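Odorant binding protein, antennal (Anopheles gambiae, PDB 3R1P) probably binds and carries small hydrophobic odorants in the antenna, and in this crystal holds a palmitic acid molecule. Local coordinates at residues Leu32-Cys35 with Val40-Ala43; Tyr49-Phe54 with Pro97-Thr102; Val59-Glu62 with Ile67-Asp70. All blocks are in the same frame, centred on the assembly; numbering follows the deposited sequence.

Contact 1. Residues Leu32-Cys35 with Val40-Ala43; sequences LRTC and VPTA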
loop_
_atom_site.group_PDB
_atom_site.type_symbol
_atom_site.label_atom_id
_atom_site.label_comp_id
_atom_site.label_asym_id
_atom_site.label_seq_id
_atom_site.Cartn_x
_atom_site.Cartn_y
_atom_site.Cartn_z
ATOM N N LEU A 32 -5.579 10.179 1.733
ATOM C CA LEU A 32 -5.812 8.798 1.303
ATOM C C LEU A 32 -6.964 8.687 0.311
ATOM O O LEU A 32 -6.875 7.909 -0.643
ATOM C CB LEU A 32 -6.066 7.891 2.513
ATOM C CG LEU A 32 -4.948 7.826 3.553
ATOM C CD1 LEU A 32 -5.378 7.005 4.724
ATOM C CD2 LEU A 32 -3.655 7.284 2.948
ATOM N N ARG A 33 -8.016 9.508 0.520
ATOM C CA ARG A 33 -9.227 9.573 -0.309
ATOM C C ARG A 33 -8.993 9.928 -1.767
ATOM O O ARG A 33 -9.906 9.782 -2.587
ATOM C CB ARG A 33 -10.277 10.469 0.328
ATOM C CG ARG A 33 -11.121 9.656 1.276
ATOM C CD ARG A 33 -12.336 10.420 1.691
ATOM N NE ARG A 33 -13.434 9.549 2.130
ATOM C CZ ARG A 33 -14.680 9.605 1.665
ATOM N NH1 ARG A 33 -14.994 10.439 0.679
ATOM N NH2 ARG A 33 -15.616 8.804 2.162
ATOM N N THR A 34 -7.742 10.328 -2.105
ATOM C CA THR A 34 -7.324 10.614 -3.482
ATOM C C THR A 34 -7.393 9.323 -4.302
ATOM O O THR A 34 -7.528 9.393 -5.516
ATOM C CB THR A 34 -5.924 11.238 -3.550
ATOM O OG1 THR A 34 -4.974 10.355 -2.948
ATOM C CG2 THR A 34 -5.858 12.619 -2.931
ATOM N N CYS A 35 -7.349 8.147 -3.631
ATOM C CA CYS A 35 -7.448 6.831 -4.271
ATOM C C CYS A 35 -8.803 6.554 -4.954
ATOM O O CYS A 35 -8.882 5.646 -5.780
ATOM C CB CYS A 35 -7.061 5.709 -3.300
ATOM S SG CYS A 35 -8.183 5.488 -1.880
ATOM N N VAL A 40 -2.789 6.652 -7.028
ATOM C CA VAL A 40 -2.051 6.158 -5.863
ATOM C C VAL A 40 -1.695 7.411 -5.041
ATOM O O VAL A 40 -1.100 8.333 -5.604
ATOM C CB VAL A 40 -0.799 5.320 -6.225
ATOM C CG1 VAL A 40 -0.037 4.901 -4.959
ATOM C CG2 VAL A 40 -1.188 4.095 -7.049
ATOM N N PRO A 41 -2.131 7.504 -3.758
ATOM C CA PRO A 41 -1.849 8.721 -2.964
ATOM C C PRO A 41 -0.364 9.083 -2.915
ATOM O O PRO A 41 0.483 8.192 -2.782
ATOM C CB PRO A 41 -2.437 8.396 -1.593
ATOM C CG PRO A 41 -3.465 7.342 -1.854
ATOM C CD PRO A 41 -2.892 6.515 -2.965
ATOM N N THR A 42 -0.056 10.384 -3.082
ATOM C CA THR A 42 1.312 10.904 -3.203
ATOM C C THR A 42 1.872 11.688 -2.024
ATOM O O THR A 42 3.068 11.983 -2.026
ATOM C CB THR A 42 1.464 11.700 -4.508
ATOM O OG1 THR A 42 0.570 12.815 -4.490
ATOM C CG2 THR A 42 1.237 10.848 -5.747
ATOM N N ALA A 43 1.041 12.036 -1.025
ATOM C CA ALA A 43 1.525 12.777 0.145
ATOM C C ALA A 43 2.660 11.999 0.835
ATOM O O ALA A 43 2.588 10.765 0.875
ATOM C CB ALA A 43 0.391 13.013 1.130
#

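Contact 2. Residues Tyr49-Phe54 with Pro97-Thr102; sequences YIHCLF and PDKCET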
loop_
_atom_site.group_PDB
_atom_site.type_symbol
_atom_site.label_atom_id
_atom_site.label_comp_id
_atom_site.label_asym_id
_atom_site.label_seq_id
_atom_site.Cartn_x
_atom_site.Cartn_y
_atom_site.Cartn_z
ATOM N N TYR A 49 1.647 5.373 4.857
ATOM C CA TYR A 49 0.449 4.572 5.132
ATOM C C TYR A 49 0.558 3.228 4.375
ATOM O O TYR A 49 0.246 2.178 4.931
ATOM C CB TYR A 49 -0.834 5.355 4.731
ATOM C CG TYR A 49 -2.088 4.509 4.653
ATOM C CD1 TYR A 49 -2.917 4.350 5.759
ATOM C CD2 TYR A 49 -2.461 3.884 3.463
ATOM C CE1 TYR A 49 -4.064 3.554 5.697
ATOM C CE2 TYR A 49 -3.615 3.105 3.385
ATOM C CZ TYR A 49 -4.413 2.939 4.503
ATOM O OH TYR A 49 -5.541 2.155 4.421
ATOM N N ILE A 50 1.008 3.284 3.108
ATOM C CA ILE A 50 1.205 2.110 2.252
ATOM C C ILE A 50 2.272 1.189 2.865
ATOM O O ILE A 50 2.031 -0.026 2.943
ATOM C CB ILE A 50 1.531 2.501 0.790
ATOM C CG1 ILE A 50 0.446 3.450 0.203
ATOM C CG2 ILE A 50 1.715 1.234 -0.066
ATOM C CD1 ILE A 50 0.804 4.115 -1.168
ATOM N N HIS A 51 3.422 1.763 3.311
ATOM C CA HIS A 51 4.485 0.979 3.969
ATOM C C HIS A 51 3.901 0.279 5.185
ATOM O O HIS A 51 4.133 -0.918 5.363
ATOM C CB HIS A 51 5.713 1.822 4.373
ATOM C CG HIS A 51 6.631 1.060 5.288
ATOM N ND1 HIS A 51 6.645 1.297 6.652
ATOM C CD2 HIS A 51 7.402 -0.022 5.027
ATOM C CE1 HIS A 51 7.487 0.409 7.161
ATOM N NE2 HIS A 51 7.968 -0.404 6.218
ATOM N N CYS A 52 3.101 1.020 5.991
ATOM C CA CYS A 52 2.448 0.466 7.165
ATOM C C CYS A 52 1.597 -0.771 6.832
ATOM O O CYS A 52 1.682 -1.762 7.556
ATOM C CB CYS A 52 1.643 1.534 7.898
ATOM S SG CYS A 52 0.740 0.905 9.330
ATOM N N LEU A 53 0.797 -0.725 5.728
ATOM C CA LEU A 53 -0.037 -1.849 5.274
ATOM C C LEU A 53 0.804 -3.093 4.958
ATOM O O LEU A 53 0.394 -4.206 5.281
ATOM C CB LEU A 53 -0.833 -1.477 4.012
ATOM C CG LEU A 53 -1.984 -0.491 4.112
ATOM C CD1 LEU A 53 -2.641 -0.311 2.735
ATOM C CD2 LEU A 53 -3.033 -0.966 5.099
ATOM N N PHE A 54 1.951 -2.905 4.285
ATOM C CA PHE A 54 2.855 -4.005 3.939
ATOM C C PHE A 54 3.526 -4.588 5.186
ATOM O O PHE A 54 3.618 -5.809 5.316
ATOM C CB PHE A 54 3.885 -3.558 2.898
ATOM C CG PHE A 54 3.322 -3.267 1.528
ATOM C CD1 PHE A 54 3.869 -2.267 0.734
ATOM C CD2 PHE A 54 2.265 -4.015 1.015
ATOM C CE1 PHE A 54 3.381 -2.034 -0.552
ATOM C CE2 PHE A 54 1.766 -3.767 -0.261
ATOM C CZ PHE A 54 2.323 -2.776 -1.032
ATOM N N PRO A 97 16.251 4.143 -0.458
ATOM C CA PRO A 97 16.728 4.398 0.913
ATOM C C PRO A 97 15.603 4.748 1.909
ATOM O O PRO A 97 15.875 4.823 3.110
ATOM C CB PRO A 97 17.688 5.592 0.745
ATOM C CG PRO A 97 17.879 5.771 -0.731
ATOM C CD PRO A 97 16.645 5.239 -1.368
ATOM N N ASP A 98 14.354 4.953 1.428
ATOM C CA ASP A 98 13.216 5.294 2.278
ATOM C C ASP A 98 12.095 4.258 2.181
ATOM O O ASP A 98 11.614 3.988 1.081
ATOM C CB ASP A 98 12.714 6.697 1.950
ATOM C CG ASP A 98 11.660 7.217 2.905
ATOM O OD1 ASP A 98 12.011 8.027 3.788
ATOM O OD2 ASP A 98 10.493 6.803 2.782
ATOM N N LYS A 99 11.681 3.685 3.344
ATOM C CA LYS A 99 10.650 2.645 3.451
ATOM C C LYS A 99 9.318 3.081 2.818
ATOM O O LYS A 99 8.652 2.284 2.164
ATOM C CB LYS A 99 10.417 2.255 4.925
ATOM C CG LYS A 99 11.591 1.554 5.580
ATOM C CD LYS A 99 11.212 1.025 6.968
ATOM C CE LYS A 99 12.229 0.023 7.486
ATOM N NZ LYS A 99 13.550 0.647 7.775
ATOM N N CYS A 100 8.945 4.365 3.007
ATOM C CA CYS A 100 7.703 4.891 2.450
ATOM C C CYS A 100 7.787 5.037 0.939
ATOM O O CYS A 100 6.818 4.703 0.257
ATOM C CB CYS A 100 7.318 6.197 3.134
ATOM S SG CYS A 100 7.347 6.087 4.938
ATOM N N GLU A 101 8.937 5.488 0.414
ATOM C CA GLU A 101 9.154 5.608 -1.034
ATOM C C GLU A 101 9.187 4.215 -1.687
ATOM O O GLU A 101 8.636 4.039 -2.774
ATOM C CB GLU A 101 10.445 6.378 -1.342
ATOM C CG GLU A 101 10.370 7.861 -1.001
ATOM C CD GLU A 101 9.431 8.741 -1.815
ATOM O OE1 GLU A 101 8.818 8.266 -2.802
ATOM O OE2 GLU A 101 9.351 9.942 -1.475
ATOM N N THR A 102 9.786 3.220 -0.998
ATOM C CA THR A 102 9.851 1.836 -1.494
ATOM C C THR A 102 8.431 1.277 -1.683
ATOM O O THR A 102 8.145 0.685 -2.724
ATOM C CB THR A 102 10.712 0.957 -0.549
ATOM O OG1 THR A 102 12.058 1.438 -0.539
ATOM C CG2 THR A 102 10.707 -0.519 -0.950
#

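Contact 3. Residues Val59-Glu62 with Ile67-Asp70; sequences VVDE and ILLD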
loop_
_atom_site.group_PDB
_atom_site.type_symbol
_atom_site.label_atom_id
_atom_site.label_comp_id
_atom_site.label_asym_id
_atom_site.label_seq_id
_atom_site.Cartn_x
_atom_site.Cartn_y
_atom_site.Cartn_z
ATOM N N VAL A 59 4.720 -8.506 4.647
ATOM C CA VAL A 59 5.235 -8.698 3.284
ATOM C C VAL A 59 6.464 -7.834 2.973
ATOM O O VAL A 59 6.847 -7.705 1.809
ATOM C CB VAL A 59 4.160 -8.659 2.155
ATOM C CG1 VAL A 59 3.141 -9.790 2.305
ATOM C CG2 VAL A 59 3.479 -7.292 2.056
ATOM N N VAL A 60 7.070 -7.230 4.007
ATOM C CA VAL A 60 8.288 -6.435 3.849
ATOM C C VAL A 60 9.460 -7.387 4.169
ATOM O O VAL A 60 9.530 -7.930 5.280
ATOM C CB VAL A 60 8.325 -5.152 4.731
ATOM C CG1 VAL A 60 9.623 -4.377 4.524
ATOM C CG2 VAL A 60 7.135 -4.245 4.460
ATOM N N ASP A 61 10.378 -7.568 3.205
ATOM C CA ASP A 61 11.551 -8.435 3.354
ATOM C C ASP A 61 12.525 -7.908 4.409
ATOM O O ASP A 61 13.023 -6.789 4.289
ATOM C CB ASP A 61 12.253 -8.627 1.997
ATOM C CG ASP A 61 13.323 -9.700 2.020
ATOM O OD1 ASP A 61 14.519 -9.346 1.922
ATOM O OD2 ASP A 61 12.965 -10.891 2.177
ATOM N N GLU A 62 12.778 -8.713 5.459
ATOM C CA GLU A 62 13.694 -8.353 6.542
ATOM C C GLU A 62 15.108 -8.023 6.021
ATOM O O GLU A 62 15.657 -6.971 6.370
ATOM C CB GLU A 62 13.765 -9.474 7.595
ATOM C CG GLU A 62 12.608 -9.451 8.580
ATOM C CD GLU A 62 12.639 -10.493 9.684
ATOM O OE1 GLU A 62 13.744 -10.952 10.061
ATOM O OE2 GLU A 62 11.545 -10.844 10.186
ATOM N N ILE A 67 9.360 -5.494 -1.340
ATOM C CA ILE A 67 8.003 -5.930 -1.036
ATOM C C ILE A 67 7.748 -7.292 -1.686
ATOM O O ILE A 67 7.811 -7.425 -2.905
ATOM C CB ILE A 67 6.941 -4.846 -1.420
ATOM C CG1 ILE A 67 7.201 -3.442 -0.730
ATOM C CG2 ILE A 67 5.508 -5.341 -1.192
ATOM C CD1 ILE A 67 7.721 -3.402 0.779
ATOM N N LEU A 68 7.451 -8.292 -0.855
ATOM C CA LEU A 68 7.223 -9.665 -1.304
ATOM C C LEU A 68 5.824 -9.802 -1.911
ATOM O O LEU A 68 4.884 -10.281 -1.257
ATOM C CB LEU A 68 7.464 -10.647 -0.136
ATOM C CG LEU A 68 8.816 -10.522 0.580
ATOM C CD1 LEU A 68 8.771 -11.188 1.952
ATOM C CD2 LEU A 68 9.957 -11.039 -0.282
ATOM N N LEU A 69 5.685 -9.342 -3.162
ATOM C CA LEU A 69 4.427 -9.350 -3.889
ATOM C C LEU A 69 3.834 -10.742 -4.112
ATOM O O LEU A 69 2.615 -10.869 -4.091
ATOM C CB LEU A 69 4.499 -8.532 -5.193
ATOM C CG LEU A 69 4.758 -7.025 -5.051
ATOM C CD1 LEU A 69 5.031 -6.403 -6.386
ATOM C CD2 LEU A 69 3.591 -6.314 -4.399
ATOM N N ASP A 70 4.673 -11.781 -4.260
ATOM C CA ASP A 70 4.209 -13.162 -4.431
ATOM C C ASP A 70 3.501 -13.618 -3.161
ATOM O O ASP A 70 2.434 -14.233 -3.261
ATOM C CB ASP A 70 5.368 -14.097 -4.832
ATOM C CG ASP A 70 5.764 -13.976 -6.293
ATOM O OD1 ASP A 70 4.907 -14.238 -7.166
ATOM O OD2 ASP A 70 6.945 -13.690 -6.562
#

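Contact 1. Residues Leu32-Cys35 with Val40-Ala43
With chi1 at 59°, T34 places its hydroxyl between its own backbone N and carbonyl carbon, where OG1 faces the ring of P41; CG2 is anti to the carbonyl carbon. The site is the loop that leads from helix 29-32 to helix 44-56 in the all-helical fold of the PBP/GOBP family, and here P41 packs across the loop onto the end of helix 29-32 and the residues after it, with no hydrogen bond between the two segments. P41 lays CB and CG against its partners: OG1 of T34 lies 3.5 Å from P41 CB, the two side chains meeting at a slant. The same hydroxyl is hydrogen-bonded to the carbonyl oxygen of Q31, so its polar need is met within its own turn while the proline carbons pack against it. P41 CG, the next ring atom, approaches the oxygen of L32 at 3.7 Å. Besides meeting the proline ring, that oxygen accepts a 3.0 Å backbone bond from N of C35 within the turn. Behind these residues the packing runs into the interior: L32 reaches helix 11-25, and P41 also leans on A46. The disulfide of C35 with C121 ties this loop to helix 114-125, and the C35 side chain comes within about 4 Å of the bound palmitic acid. On the P41 side of C35, its CB lies 4.2 Å from CG of the proline.

Contact 2. Residues Tyr49-Phe54 with Pro97-Thr102
H51 and K99 form the close part of this helix-to-helix contact, the lysine's aliphatic stem lying across the imidazole. The CB of K99 sits over the ring face, 3.8 Å from the ring centroid and only 13° off the normal, a well-centred CH-pi contact. Further along the stem, K99 CD leans toward the NE2–CE1 side of the ring and comes within 3.6 Å of H51 NE2. The ring reaches this position because CG of H51 is anti to its backbone N (chi1 168°), which carries it out from helix 44-56. Nearer the helix, the base of the H51 side chain meets the partner backbone, CB lying 4.1 Å from C100 CA and 3.7 Å from K99 O.

Beyond the stem the contact loosens. The lysine is exposed; its chain bends at the last torsion and its end leads away, so that NZ is 5.9 Å from H51 NE2 and the two nitrogens are not in contact. The start of the partner helix is held in a different way, by its own N-cap: OD2 of D98 accepts from E101 N at 3.1 Å, using its anti lone pair, and more weakly from C100 N. This fixes the first turn that presents K99 and C100 to H51. E101 points away from H51 but forms a salt bridge with K47 of helix 44-56, a further tie between the helices.

In this crystal L53, on the same helix as H51, touches the palmitic acid. Two disulfides clamp helix 44-56 here, C48 to C100 of the partner helix and C52 to C21 of helix 11-25. Helices linked by disulfides in this way are typical of the insect odorant-binding protein fold.

Contact 3. Residues Val59-Glu62 with Ile67-Asp70
The carbonyl oxygen of V59 is the hub of this contact: L68 N donates to it at 2.8 Å in a straight bond (167° at the hydrogen) that runs almost in line with the carbonyl. A CA–H of I67 adds a longer contact to the same oxygen, at 3.5 Å, and L68 CB lies beside it at 3.6 Å. The V60 and I67 backbones are bridged here, a single beta bridge in a chain that has no strand. Chain direction changes immediately afterwards, for L68 is the centre of an inverse gamma turn, closed by a weak L69 N to I67 O bond, and also the N-cap of the next helix.

Side-chain contacts flank the bridge. With chi1 at 180°, V60 sends CG1 anti to its backbone N and leaves CG2 to meet CD1 of I67 at 3.8 Å, the two side chains crossing at a slant. On L68, CD2 is in van der Waals contact with D61, 4.0 Å from its CB; OD1 of that aspartate is hydrogen-bonded to T64 in the intervening turn. The bridged loop lies against helix 44-56, where V59, V60 and I67 all touch F54, while I67 and L69 reach T106 of helix 99-110.

In the fold
From the N terminus, contact 1 comes first and closes the short loop between helix 29-32 and helix 44-56. Contact 2 then opens on helix 44-56 and closes much later on helix 99-110, spanning a long loop that includes the unmodelled residues 75-85. Contact 3 is nested within that long loop, joining the connection after helix 44-56 to the start of helix 69-72. Helix 44-56 is the common spine: L32 and V40 pack on its Y49 and I50, and at its far end F54 probably hydrogen-bonds to V59 while packing against I67. Contacts 1 and 3 lie on opposite sides of the chain's centre, about 22 Å apart between centres, with contact 2 touching both.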